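Local coordinates for protein putative sugar ABC transporter (Yersinia enterocolitica subsp. enterocolitica 8081, PDB 5ULB) that probably captures methylthioribose-like sugars in the periplasm for uptake by an ABC transporter, and binds 5-Se-methyl-5-seleno-ribofuranose in its pocket, at residues K142-K147 against G172-E177; A23-L28 against A62-F67; G116-Q121 against E280-S285; A250-K255 against I293-L298; L148-F153 against D214-G219. One frame throughout, in Å; residues are numbered along the deposited sequence. Where two conformers were deposited one is given.

Contact 1: residues K142-K147 against G172-E177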
# COMPACT_ATOMS: atom_id res chain seq x y z
N LYS A 142 -14.96 -22.69 9.76
CA LYS A 142 -14.42 -23.31 10.99
C LYS A 142 -12.89 -23.37 10.84
O LYS A 142 -12.35 -24.17 10.08
CB LYS A 142 -14.94 -24.75 11.16
CG LYS A 142 -14.37 -25.37 12.47
CD LYS A 142 -15.00 -26.77 12.63
CE LYS A 142 -15.25 -27.20 14.06
NZ LYS A 142 -13.88 -27.38 14.56
N ALA A 143 -12.22 -22.55 11.65
CA ALA A 143 -10.74 -22.50 11.57
C ALA A 143 -10.23 -21.83 12.80
O ALA A 143 -10.78 -20.81 13.29
CB ALA A 143 -10.35 -21.70 10.33
N ASN A 144 -9.08 -22.35 13.25
CA ASN A 144 -8.23 -21.64 14.27
C ASN A 144 -7.19 -20.82 13.51
O ASN A 144 -6.46 -21.43 12.71
CB ASN A 144 -7.58 -22.68 15.17
CG ASN A 144 -8.62 -23.41 15.99
OD1 ASN A 144 -9.49 -22.74 16.59
ND2 ASN A 144 -8.56 -24.76 15.99
N ILE A 145 -7.13 -19.52 13.73
CA ILE A 145 -6.28 -18.62 12.91
C ILE A 145 -5.34 -17.83 13.77
O ILE A 145 -5.61 -17.54 14.95
CB ILE A 145 -7.11 -17.75 11.99
CG1 ILE A 145 -7.88 -16.68 12.70
CG2 ILE A 145 -8.06 -18.65 11.15
CD1 ILE A 145 -8.48 -15.67 11.81
N ILE A 146 -4.29 -17.36 13.08
CA ILE A 146 -3.47 -16.25 13.59
C ILE A 146 -3.74 -15.05 12.66
O ILE A 146 -3.75 -15.24 11.46
CB ILE A 146 -1.93 -16.62 13.57
CG1 ILE A 146 -1.67 -17.96 14.24
CG2 ILE A 146 -1.14 -15.52 14.17
CD1 ILE A 146 -2.13 -18.08 15.60
N LYS A 147 -3.82 -13.87 13.24
CA LYS A 147 -3.91 -12.63 12.48
C LYS A 147 -2.54 -11.91 12.61
O LYS A 147 -1.98 -11.81 13.67
CB LYS A 147 -5.03 -11.74 13.10
CG LYS A 147 -5.12 -10.35 12.47
CD LYS A 147 -6.40 -9.66 12.82
CE LYS A 147 -6.67 -9.34 14.23
NZ LYS A 147 -5.95 -8.28 14.76
N GLY A 172 -17.50 -19.90 14.14
CA GLY A 172 -16.55 -20.97 14.17
C GLY A 172 -15.14 -20.59 13.74
O GLY A 172 -14.25 -21.46 13.74
N ILE A 173 -14.88 -19.33 13.49
CA ILE A 173 -13.52 -18.82 13.28
C ILE A 173 -13.02 -18.33 14.62
O ILE A 173 -13.64 -17.52 15.27
CB ILE A 173 -13.42 -17.71 12.25
CG1 ILE A 173 -14.00 -18.11 10.89
CG2 ILE A 173 -11.95 -17.30 12.11
CD1 ILE A 173 -13.30 -19.20 10.15
N THR A 174 -11.89 -18.91 15.10
CA THR A 174 -11.33 -18.58 16.38
C THR A 174 -9.98 -17.90 16.12
O THR A 174 -9.10 -18.52 15.55
CB THR A 174 -11.16 -19.82 17.24
OG1 THR A 174 -12.41 -20.45 17.49
CG2 THR A 174 -10.41 -19.48 18.55
N GLU A 175 -9.80 -16.64 16.60
CA GLU A 175 -8.54 -15.98 16.55
C GLU A 175 -7.74 -16.42 17.77
O GLU A 175 -8.06 -16.07 18.89
CB GLU A 175 -8.72 -14.49 16.59
CG GLU A 175 -7.40 -13.72 16.50
CD GLU A 175 -7.54 -12.24 16.80
OE1 GLU A 175 -8.28 -11.56 16.08
OE2 GLU A 175 -6.87 -11.69 17.75
N LEU A 176 -6.69 -17.16 17.52
CA LEU A 176 -5.80 -17.62 18.62
C LEU A 176 -5.00 -16.45 19.16
O LEU A 176 -4.81 -16.35 20.38
CB LEU A 176 -4.94 -18.79 18.18
CG LEU A 176 -5.61 -20.04 17.77
CD1 LEU A 176 -4.57 -20.93 17.14
CD2 LEU A 176 -6.40 -20.65 18.85
N GLU A 177 -4.42 -15.64 18.26
CA GLU A 177 -3.52 -14.55 18.58
C GLU A 177 -3.46 -13.62 17.40
O GLU A 177 -3.66 -14.03 16.26
CB GLU A 177 -2.06 -15.14 18.87
CG GLU A 177 -1.27 -14.24 19.72
CD GLU A 177 -0.10 -14.95 20.35
OE1 GLU A 177 0.87 -14.16 20.51
OE2 GLU A 177 -0.18 -16.18 20.80

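Contact 2: residues A23-L28 against A62-F67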
# COMPACT_ATOMS: atom_id res chain seq x y z
N ALA A 23 7.91 16.68 -2.47
CA ALA A 23 8.44 15.88 -1.33
C ALA A 23 7.42 14.75 -1.05
O ALA A 23 6.20 15.05 -0.91
CB ALA A 23 8.66 16.73 -0.13
N VAL A 24 7.90 13.55 -0.89
CA VAL A 24 7.07 12.42 -0.47
C VAL A 24 7.55 11.94 0.89
O VAL A 24 8.77 11.62 1.03
CB VAL A 24 7.15 11.30 -1.50
CG1 VAL A 24 6.28 10.12 -1.13
CG2 VAL A 24 6.89 11.83 -2.89
N ILE A 25 6.70 11.89 1.89
CA ILE A 25 7.06 11.45 3.24
C ILE A 25 6.12 10.29 3.54
O ILE A 25 4.89 10.47 3.60
CB ILE A 25 6.98 12.57 4.27
CG1 ILE A 25 7.76 13.82 3.87
CG2 ILE A 25 7.55 11.99 5.59
CD1 ILE A 25 7.00 14.84 3.11
N ARG A 26 6.71 9.14 3.84
CA ARG A 26 5.97 7.91 4.10
C ARG A 26 6.37 7.41 5.49
O ARG A 26 7.57 7.28 5.82
CB ARG A 26 6.10 6.88 3.02
CG ARG A 26 5.44 5.54 3.26
CD ARG A 26 5.15 4.83 1.96
NE ARG A 26 4.80 3.46 2.19
CZ ARG A 26 3.82 2.78 1.55
NH1 ARG A 26 2.81 3.40 0.92
NH2 ARG A 26 3.74 1.50 1.76
N ASN A 27 5.37 7.05 6.33
CA ASN A 27 5.58 6.68 7.71
C ASN A 27 5.87 5.21 7.94
O ASN A 27 5.26 4.60 8.83
CB ASN A 27 4.36 7.14 8.52
CG ASN A 27 4.58 7.20 9.99
OD1 ASN A 27 5.70 7.39 10.50
ND2 ASN A 27 3.46 7.17 10.75
N LEU A 28 6.75 4.64 7.10
CA LEU A 28 7.14 3.26 7.18
C LEU A 28 8.62 3.15 6.89
O LEU A 28 9.29 4.17 6.62
CB LEU A 28 6.29 2.36 6.24
CG LEU A 28 4.79 2.27 6.56
CD1 LEU A 28 4.12 1.50 5.47
CD2 LEU A 28 4.60 1.53 7.87
N ALA A 62 7.64 10.83 15.21
CA ALA A 62 8.40 12.06 15.40
C ALA A 62 9.24 12.40 14.23
O ALA A 62 9.26 13.59 13.78
CB ALA A 62 9.22 12.00 16.63
N ARG A 63 9.88 11.41 13.67
CA ARG A 63 10.74 11.60 12.48
C ARG A 63 9.84 11.95 11.29
O ARG A 63 10.19 12.84 10.48
CB ARG A 63 11.56 10.37 12.21
CG ARG A 63 12.59 10.10 13.33
CD ARG A 63 13.58 8.96 13.14
NE ARG A 63 14.60 9.36 12.17
CZ ARG A 63 14.61 9.03 10.90
NH1 ARG A 63 15.62 9.51 10.16
NH2 ARG A 63 13.65 8.25 10.39
N PHE A 64 8.65 11.34 11.16
CA PHE A 64 7.67 11.66 10.12
C PHE A 64 7.33 13.15 10.17
O PHE A 64 7.43 13.88 9.17
CB PHE A 64 6.44 10.83 10.31
CG PHE A 64 5.39 11.08 9.22
CD1 PHE A 64 5.47 10.41 8.01
CD2 PHE A 64 4.37 11.92 9.43
CE1 PHE A 64 4.49 10.60 7.09
CE2 PHE A 64 3.40 12.14 8.46
CZ PHE A 64 3.49 11.51 7.31
N GLN A 65 6.92 13.65 11.35
CA GLN A 65 6.64 15.01 11.54
C GLN A 65 7.76 15.97 11.23
O GLN A 65 7.54 17.02 10.55
CB GLN A 65 6.04 15.29 12.91
CG GLN A 65 4.70 14.59 13.21
CD GLN A 65 4.33 14.72 14.61
OE1 GLN A 65 3.77 15.74 15.07
NE2 GLN A 65 4.61 13.64 15.37
N ASP A 66 8.96 15.59 11.68
CA ASP A 66 10.11 16.46 11.34
C ASP A 66 10.32 16.56 9.80
O ASP A 66 10.57 17.65 9.27
CB ASP A 66 11.37 15.89 12.00
CG ASP A 66 11.38 16.02 13.50
OD1 ASP A 66 10.60 16.82 14.09
OD2 ASP A 66 12.30 15.31 14.04
N PHE A 67 10.21 15.42 9.09
CA PHE A 67 10.34 15.43 7.65
C PHE A 67 9.30 16.31 6.99
O PHE A 67 9.59 17.05 6.05
CB PHE A 67 10.38 14.08 7.02
CG PHE A 67 11.62 13.28 7.26
CD1 PHE A 67 12.84 13.77 7.05
CD2 PHE A 67 11.49 11.92 7.53
CE1 PHE A 67 13.97 12.98 7.17
CE2 PHE A 67 12.63 11.11 7.60
CZ PHE A 67 13.87 11.66 7.44

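Contact 3: residues G116-Q121 against E280-S285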
# COMPACT_ATOMS: atom_id res chain seq x y z
N GLY A 116 -8.84 21.65 -0.86
CA GLY A 116 -7.64 21.45 -1.60
C GLY A 116 -6.93 20.16 -1.46
O GLY A 116 -6.10 19.81 -2.34
N LEU A 117 -7.30 19.39 -0.43
CA LEU A 117 -6.71 18.07 -0.19
C LEU A 117 -7.47 17.01 -1.00
O LEU A 117 -8.69 17.06 -1.06
CB LEU A 117 -6.82 17.78 1.32
CG LEU A 117 -6.25 16.42 1.70
CD1 LEU A 117 -4.76 16.28 1.43
CD2 LEU A 117 -6.56 16.18 3.15
N THR A 118 -6.71 16.07 -1.57
CA THR A 118 -7.30 14.80 -1.88
C THR A 118 -6.82 13.75 -0.91
O THR A 118 -5.60 13.59 -0.73
CB THR A 118 -7.01 14.33 -3.34
OG1 THR A 118 -7.38 15.33 -4.26
CG2 THR A 118 -7.66 13.01 -3.67
N VAL A 119 -7.74 12.93 -0.34
CA VAL A 119 -7.41 11.80 0.46
C VAL A 119 -7.59 10.54 -0.35
O VAL A 119 -8.63 10.36 -1.00
CB VAL A 119 -8.18 11.74 1.78
CG1 VAL A 119 -7.96 13.00 2.63
CG2 VAL A 119 -9.64 11.50 1.56
N THR A 120 -6.58 9.68 -0.38
CA THR A 120 -6.64 8.48 -1.12
C THR A 120 -6.44 7.27 -0.25
O THR A 120 -5.78 7.35 0.80
CB THR A 120 -5.67 8.45 -2.32
OG1 THR A 120 -4.32 8.23 -1.92
CG2 THR A 120 -5.71 9.72 -3.21
N GLN A 121 -7.04 6.14 -0.64
CA GLN A 121 -6.97 4.91 0.12
C GLN A 121 -7.35 3.76 -0.77
O GLN A 121 -7.93 3.96 -1.83
CB GLN A 121 -7.84 4.95 1.35
CG GLN A 121 -9.28 5.39 1.10
CD GLN A 121 -9.53 6.92 0.92
OE1 GLN A 121 -8.81 7.71 1.50
NE2 GLN A 121 -10.40 7.30 -0.00
N GLU A 280 -6.15 22.54 -11.89
CA GLU A 280 -7.24 21.67 -12.38
C GLU A 280 -7.99 21.04 -11.22
O GLU A 280 -7.37 20.69 -10.20
CB GLU A 280 -6.70 20.61 -13.32
CG GLU A 280 -6.17 21.12 -14.63
CD GLU A 280 -5.69 20.04 -15.58
OE1 GLU A 280 -5.56 18.81 -15.23
OE2 GLU A 280 -5.57 20.36 -16.74
N GLU A 281 -9.30 20.88 -11.36
CA GLU A 281 -10.11 20.29 -10.32
C GLU A 281 -9.64 18.90 -9.95
O GLU A 281 -9.33 18.12 -10.87
CB GLU A 281 -11.57 20.26 -10.77
CG GLU A 281 -12.53 19.61 -9.79
CD GLU A 281 -13.97 19.53 -10.30
OE1 GLU A 281 -14.20 19.85 -11.52
OE2 GLU A 281 -14.82 19.21 -9.47
N THR A 282 -9.61 18.60 -8.68
CA THR A 282 -9.33 17.27 -8.14
C THR A 282 -10.32 16.96 -7.02
O THR A 282 -10.82 17.84 -6.38
CB THR A 282 -7.88 17.22 -7.56
OG1 THR A 282 -7.67 18.26 -6.62
CG2 THR A 282 -6.85 17.20 -8.70
N PRO A 283 -10.68 15.69 -6.86
CA PRO A 283 -11.73 15.33 -5.94
C PRO A 283 -11.27 15.35 -4.51
O PRO A 283 -10.06 15.29 -4.21
CB PRO A 283 -12.06 13.90 -6.34
CG PRO A 283 -10.81 13.37 -6.92
CD PRO A 283 -10.16 14.55 -7.60
N ALA A 284 -12.18 15.38 -3.57
CA ALA A 284 -11.89 15.31 -2.16
C ALA A 284 -11.31 13.95 -1.74
O ALA A 284 -10.44 13.88 -0.85
CB ALA A 284 -13.17 15.58 -1.35
N SER A 285 -11.75 12.90 -2.44
CA SER A 285 -11.41 11.55 -2.06
C SER A 285 -11.24 10.71 -3.33
O SER A 285 -11.93 10.92 -4.33
CB SER A 285 -12.47 10.92 -1.09
OG SER A 285 -12.13 9.62 -0.63
O HOH W 1 -9.15 18.60 -3.87

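Contact 4: residues A250-K255 against I293-L298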
# COMPACT_ATOMS: atom_id res chain seq x y z
N ALA A 250 7.96 -24.78 -3.92
CA ALA A 250 7.52 -26.05 -3.50
C ALA A 250 6.88 -25.97 -2.12
O ALA A 250 7.50 -25.35 -1.14
CB ALA A 250 8.68 -27.07 -3.50
N ASN A 251 5.79 -26.64 -1.98
CA ASN A 251 5.08 -26.74 -0.68
C ASN A 251 4.48 -25.43 -0.20
O ASN A 251 4.10 -25.28 0.99
CB ASN A 251 5.93 -27.46 0.42
CG ASN A 251 6.41 -28.80 -0.05
OD1 ASN A 251 5.63 -29.60 -0.62
ND2 ASN A 251 7.65 -29.07 0.21
N SER A 252 4.51 -24.42 -1.07
CA SER A 252 4.02 -23.18 -0.69
C SER A 252 2.55 -23.10 -0.21
O SER A 252 1.64 -23.46 -0.90
CB SER A 252 4.14 -22.16 -1.85
OG SER A 252 3.57 -20.90 -1.40
N PRO A 253 2.38 -22.60 1.02
CA PRO A 253 1.06 -22.41 1.62
C PRO A 253 0.42 -21.06 1.27
O PRO A 253 -0.62 -20.74 1.81
CB PRO A 253 1.34 -22.46 3.09
CG PRO A 253 2.66 -22.01 3.26
CD PRO A 253 3.40 -22.39 2.04
N TRP A 254 1.01 -20.26 0.38
CA TRP A 254 0.52 -18.89 0.14
C TRP A 254 -0.60 -18.93 -0.92
O TRP A 254 -0.32 -18.98 -2.11
CB TRP A 254 1.69 -18.00 -0.33
CG TRP A 254 1.38 -16.51 -0.36
CD1 TRP A 254 0.24 -15.85 -0.80
CD2 TRP A 254 2.20 -15.45 0.12
NE1 TRP A 254 0.36 -14.53 -0.64
CE2 TRP A 254 1.55 -14.24 -0.08
CE3 TRP A 254 3.50 -15.41 0.70
CZ2 TRP A 254 2.10 -13.01 0.28
CZ3 TRP A 254 4.00 -14.22 1.10
CH2 TRP A 254 3.31 -13.07 0.87
N LYS A 255 -1.85 -18.94 -0.46
CA LYS A 255 -2.99 -19.24 -1.31
C LYS A 255 -3.54 -18.06 -2.11
O LYS A 255 -4.03 -18.29 -3.22
CB LYS A 255 -4.13 -19.80 -0.45
CG LYS A 255 -3.91 -21.01 0.27
CD LYS A 255 -3.16 -22.03 -0.52
CE LYS A 255 -4.11 -22.78 -1.23
NZ LYS A 255 -4.06 -24.12 -0.48
N ILE A 293 -5.58 -12.32 -6.45
CA ILE A 293 -4.57 -13.04 -7.19
C ILE A 293 -4.44 -14.44 -6.56
O ILE A 293 -3.91 -14.59 -5.48
CB ILE A 293 -3.18 -12.35 -7.15
CG1 ILE A 293 -3.28 -10.90 -7.59
CG2 ILE A 293 -2.11 -13.12 -7.96
CD1 ILE A 293 -2.09 -10.04 -7.27
N PRO A 294 -4.95 -15.45 -7.21
CA PRO A 294 -4.88 -16.88 -6.65
C PRO A 294 -3.55 -17.56 -6.98
O PRO A 294 -3.03 -17.42 -8.06
CB PRO A 294 -6.04 -17.62 -7.31
CG PRO A 294 -6.17 -16.89 -8.64
CD PRO A 294 -5.72 -15.45 -8.49
N GLN A 295 -3.07 -18.34 -6.03
CA GLN A 295 -1.84 -19.09 -6.20
C GLN A 295 -1.84 -19.94 -7.45
O GLN A 295 -0.84 -20.01 -8.16
CB GLN A 295 -1.66 -19.99 -4.99
CG GLN A 295 -0.46 -20.90 -5.01
CD GLN A 295 -0.28 -21.68 -3.76
OE1 GLN A 295 -1.26 -22.21 -3.21
NE2 GLN A 295 0.98 -21.81 -3.28
N ALA A 296 -2.97 -20.56 -7.76
CA ALA A 296 -2.95 -21.51 -8.91
C ALA A 296 -2.60 -20.78 -10.23
O ALA A 296 -1.97 -21.38 -11.12
CB ALA A 296 -4.23 -22.20 -9.04
N LEU A 297 -3.04 -19.52 -10.34
CA LEU A 297 -2.67 -18.73 -11.51
C LEU A 297 -1.15 -18.63 -11.71
O LEU A 297 -0.64 -18.79 -12.84
CB LEU A 297 -3.39 -17.36 -11.44
CG LEU A 297 -3.17 -16.44 -12.61
CD1 LEU A 297 -3.82 -16.99 -13.84
CD2 LEU A 297 -3.69 -15.04 -12.30
N LEU A 298 -0.49 -18.28 -10.64
CA LEU A 298 0.93 -18.16 -10.66
C LEU A 298 1.65 -19.46 -10.89
O LEU A 298 2.61 -19.52 -11.68
CB LEU A 298 1.42 -17.41 -9.40
CG LEU A 298 1.60 -15.94 -9.52
CD1 LEU A 298 2.67 -15.53 -10.58
CD2 LEU A 298 0.30 -15.36 -9.86

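Contact 5: residues L148-F153 against D214-G219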
# COMPACT_ATOMS: atom_id res chain seq x y z
N LEU A 148 -2.10 -11.42 11.45
CA LEU A 148 -0.86 -10.55 11.42
C LEU A 148 -1.36 -9.15 11.12
O LEU A 148 -1.96 -8.88 10.07
CB LEU A 148 0.11 -10.99 10.35
CG LEU A 148 0.34 -12.52 10.22
CD1 LEU A 148 1.23 -12.87 9.03
CD2 LEU A 148 0.91 -13.11 11.50
N TRP A 149 -1.14 -8.22 12.08
CA TRP A 149 -1.82 -6.96 12.07
C TRP A 149 -1.08 -5.99 13.07
O TRP A 149 -0.50 -6.50 14.03
CB TRP A 149 -3.27 -7.15 12.56
CG TRP A 149 -4.18 -5.98 12.61
CD1 TRP A 149 -4.82 -5.37 11.58
CD2 TRP A 149 -4.46 -5.17 13.78
NE1 TRP A 149 -5.47 -4.30 12.06
CE2 TRP A 149 -5.33 -4.13 13.40
CE3 TRP A 149 -4.13 -5.30 15.13
CZ2 TRP A 149 -5.85 -3.23 14.29
CZ3 TRP A 149 -4.61 -4.39 16.01
CH2 TRP A 149 -5.46 -3.39 15.58
N VAL A 150 -1.14 -4.75 12.81
CA VAL A 150 -0.60 -3.68 13.75
C VAL A 150 -1.62 -2.59 13.91
O VAL A 150 -2.17 -2.10 12.93
CB VAL A 150 0.78 -3.20 13.30
CG1 VAL A 150 0.78 -2.56 11.93
CG2 VAL A 150 1.40 -2.28 14.31
N ALA A 151 -1.80 -2.14 15.15
CA ALA A 151 -2.77 -1.07 15.42
C ALA A 151 -2.29 0.28 14.94
O ALA A 151 -1.11 0.55 14.82
CB ALA A 151 -3.04 -1.00 16.89
N GLY A 152 -3.27 1.17 14.73
CA GLY A 152 -3.01 2.57 14.69
C GLY A 152 -2.83 3.24 13.38
O GLY A 152 -2.61 4.51 13.38
N PHE A 153 -2.72 2.50 12.30
CA PHE A 153 -2.63 3.01 10.98
C PHE A 153 -4.01 2.98 10.34
O PHE A 153 -4.72 1.98 10.52
CB PHE A 153 -1.66 2.19 10.15
CG PHE A 153 -0.22 2.34 10.56
CD1 PHE A 153 0.31 1.54 11.57
CD2 PHE A 153 0.63 3.18 9.94
CE1 PHE A 153 1.63 1.68 11.99
CE2 PHE A 153 1.92 3.34 10.30
CZ PHE A 153 2.41 2.65 11.33
N ASP A 214 1.71 -7.62 3.34
CA ASP A 214 2.55 -8.71 2.84
C ASP A 214 3.94 -8.73 3.50
O ASP A 214 4.59 -9.78 3.47
CB ASP A 214 2.69 -8.80 1.34
CG ASP A 214 3.35 -7.63 0.62
OD1 ASP A 214 3.51 -6.59 1.27
OD2 ASP A 214 3.67 -7.87 -0.60
N ALA A 215 4.38 -7.61 4.14
CA ALA A 215 5.59 -7.71 4.95
C ALA A 215 5.45 -8.69 6.05
O ALA A 215 6.40 -9.43 6.39
CB ALA A 215 5.96 -6.31 5.49
N PHE A 216 4.30 -8.73 6.70
CA PHE A 216 4.01 -9.74 7.69
C PHE A 216 3.91 -11.12 7.06
O PHE A 216 4.52 -12.07 7.60
CB PHE A 216 2.68 -9.44 8.43
CG PHE A 216 2.61 -8.17 9.24
CD1 PHE A 216 3.69 -7.67 9.95
CD2 PHE A 216 1.41 -7.45 9.35
CE1 PHE A 216 3.57 -6.56 10.75
CE2 PHE A 216 1.28 -6.35 10.13
CZ PHE A 216 2.36 -5.91 10.84
N THR A 217 3.19 -11.27 5.98
CA THR A 217 2.97 -12.57 5.41
C THR A 217 4.29 -13.17 4.94
O THR A 217 4.48 -14.38 5.10
CB THR A 217 2.00 -12.46 4.24
OG1 THR A 217 0.86 -11.70 4.68
CG2 THR A 217 1.54 -13.83 3.77
N GLN A 218 5.22 -12.34 4.42
CA GLN A 218 6.51 -12.88 4.06
C GLN A 218 7.21 -13.51 5.24
O GLN A 218 7.89 -14.57 5.09
CB GLN A 218 7.35 -11.76 3.46
CG GLN A 218 6.95 -11.30 2.08
CD GLN A 218 7.45 -9.93 1.69
OE1 GLN A 218 8.21 -9.26 2.48
NE2 GLN A 218 7.03 -9.45 0.54
N GLY A 219 7.16 -12.83 6.39
CA GLY A 219 7.79 -13.43 7.55
C GLY A 219 7.12 -14.67 8.02
O GLY A 219 7.73 -15.69 8.45

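Contact 1: residues K142-K147 against G172-E177
CG1 of Ile-173 stands anti to its carbonyl carbon (chi1 -56°) and the chain turns again at the next bond, so that CD1 lies 3.9 Å from CB of Ala-143. Ile-145 instead holds CG1 in the crowded position between backbone N and carbonyl carbon (chi1 71°), sending its CD1 obliquely across to CG2 of Ile-173, 3.8 Å away. The strands carrying them belong to a beta-alpha-beta unit, strand 143-148, helix 154-169 and strand 173-179, whose last strand closes one margin of the sheet. Phe-132 of helix 124-138 packs on both isoleucines.

Between the parallel strands runs a backbone ladder. The N-H groups of Thr-174, Ile-145 and Leu-176 point nearly along the C=O axes of Ala-143, Thr-174 and Ile-145, whereas Ala-143 N meets Gly-172 O from above the carbonyl plane. The alternation then slips by one residue: Leu-176 adopts helix-like backbone angles, and Lys-147 N finds Glu-177 O, at 3.0 Å, much as in a beta bulge. On the face shared by Asn-144 and Thr-174 these two side chains lie alongside each other, pointing the same way, with OD1 of Asn-144 3.4 Å from CB of Thr-174. Further along, CD1 of Ile-146 rests against CB of Leu-176.

Lys-147, bent at its last two torsions, crosses Glu-175. Its NZ bonds to Ser-178 and Gln-160, while OE1 of Glu-175 bonds to Tyr-163. CE of Lys-147 comes to 3.3 Å from Glu-175 OE1, whereas its NZ stays 4.2 Å from that oxygen, beyond a salt bridge.

Contact 2: residues A23-L28 against A62-F67
Phe-64 sets CD1 and CE1 of its ring against the end of strand 21-26, CD1 lying 3.6 Å from CG2 of Ile-25 and CE1 3.5 Å from the Ile-25 carbonyl O. CG is anti to the backbone N (chi1 -178°), which carries the ring straight from helix 61-73 to the sheet. Beyond the strand end, CB of Asn-27 reaches 3.5 Å from CD1 of Phe-64; the two side chains cross at about a right angle, with amide and ring planes 45° apart. One turn later Phe-67 contributes its CB, 3.8 Å from CG2 of Ile-25, while its ring turns off to meet Phe-55.

Strand and helix run antiparallel, their axes 8.7 Å apart, the usual layering of helix on sheet in the Rossmann-like lobes of periplasmic binding proteins. Next in sequence, Leu-28 touches the bound sugar.

The contact is van der Waals packing, with a carbonyl and an amide set against the ring. Asn-27 has its polar partners elsewhere: OD1 bonds to Ser-57, ND2 to Asp-61 and the Gln-83 carbonyl. With those atoms satisfied, the amide can lie against an aromatic ring.

Contact 3: residues G116-Q121 against E280-S285
Thr-118 and Thr-282 cross obliquely, and their hydroxyls face a common charge, NZ of Lys-276 on helix 262-278, which bonds to both and also to the Gly-116 carbonyl. OG1 of Thr-118 is anti to its carbonyl carbon, and from there it donates to Pro-283 O at 2.7 Å, nearly along the C=O axis. Beside this bond the backbones begin to pair in parallel. Val-119 N donates to Ala-284 O at 2.9 Å, approaching from above the carbonyl plane, and the CA of Ser-285 comes within 3.2 Å of Val-119 O in a CH...O contact.

Val-119 and Ser-285 point to the same face of the sheet, where CG2 of Val-119 lies 3.8 Å from OG of Ser-285. Gln-121 joins them from farther along the strand: CG is in the crowded position (chi1 50°) and the chain folds again at the next bond, so in the conformer described NE2 comes back to OG of Ser-285 at 3.0 Å. That bond lies near the amide plane but is bent, 135° at the hydrogen. At the other end a water sits between the segments, placed to donate to Thr-282 O and weakly to Leu-117 O.

The pairing opens strand 285-294, which lies between strand 118-122 and strand 254-259 and so joins the sheets of the two lobes, consistent with a hinge element of such binding proteins. Its chemistry is polar: hydroxyls, carbonyls, an amide and one lysine hold the incoming loop, and the ammonium group probably strengthens Thr-118 OG1 as a donor.

Contact 4: residues A250-K255 against I293-L298
Lys-255 and Gln-295 bring their CA atoms to 5.0 Å where the strands separate, and the bond from Gln-295 N to Lys-255 O, 3.0 Å long, ties the first turn of helix 295-299 to strand 254-259. Pro-294 is the N-cap residue, the last of strand 285-294. In segment 250-255, Ser-252 forms an ST turn: OG, anti to its own backbone N, accepts from Trp-254 N at 3.2 Å and bonds in addition to Leu-246 O.

Gln-295 carries most of the contact. CG is anti to the backbone N (chi1 177°) and the chain stays extended, so the carboxamide reaches across to the turn. NE2 donates to Ser-252 O at 3.0 Å in an almost straight bond (174°); the acceptor lies in the amide plane, although the nitrogen sits well above the plane of the serine carbonyl. NE2 also bonds to the carbonyl of Met-247 on helix 241-248, so two partners fix the rotation of the amide. Along the way the glutamine passes close over the strand, with CD 3.2 Å from Trp-254 O.

The join thus stitches the exit of one strand and the start of a short helix to the turn that leads into its antiparallel neighbour. On the far side of the amide, Lys-255, bent at each torsion beyond its first, places its methylene carbon CD 3.3 Å from OE1 of Gln-295.

Contact 5: residues L148-F153 against D214-G219
Phe-216 gives up the most surface here, and Leu-148 covers its base. With CG anti to the carbonyl carbon (chi1 -63°), the phenylalanine projects from helix 214-226 so that its CB lies 3.6 Å from CB of Leu-148. Leu-148 sends its CD1 back over the helix, 3.7 Å from the Phe-216 carbonyl O, while its own carbonyl accepts a bond from Thr-212. The ring then runs along the chain: CE2 is 3.6 Å from Trp-149 N, and CZ meets the third partner, Val-150.

This is the carboxyl end of strand 143-148, where the loop toward helix 154-169 passes the sugar site; pockets of this fold form at that end of the parallel strands. Val-150 and Phe-153 both touch the bound seleno-sugar. Trp-213, also of the pocket, meets the Phe-216 ring edge-to-face, and Val-186 and Thr-190 of helix 186-200 pack on the same phenylalanine.

The side chains of Val-150 and Phe-216 cross at about a right angle, at the tip of the ring. CG1 of Val-150, in the crowded position between backbone N and carbonyl carbon (chi1 62°), lies in the ring plane at the edge, 3.9 Å from CZ.

Overall arrangement
Contacts 2 and 5 are the buried pair: each sets a helix phenylalanine against the end of a strand, and they meet near the sugar, where Phe-153 touches Asn-27 and Leu-28. Contacts 1, 3 and 4 are only partly buried. Contact 1 is a parallel ladder with one slip near its end, at the margin of the sheet; its first segment runs directly into contact 5. Contacts 3 and 4 hold opposite ends of strand 285-294, both through a backbone bond and a glutamine amide, contact 3 adding a threonine hydroxyl. Contact 4 also meets contact 5, Trp-254 packing on Thr-217. The two contacts beside the sugar have no hydrogen bond between their segments, and the other three do.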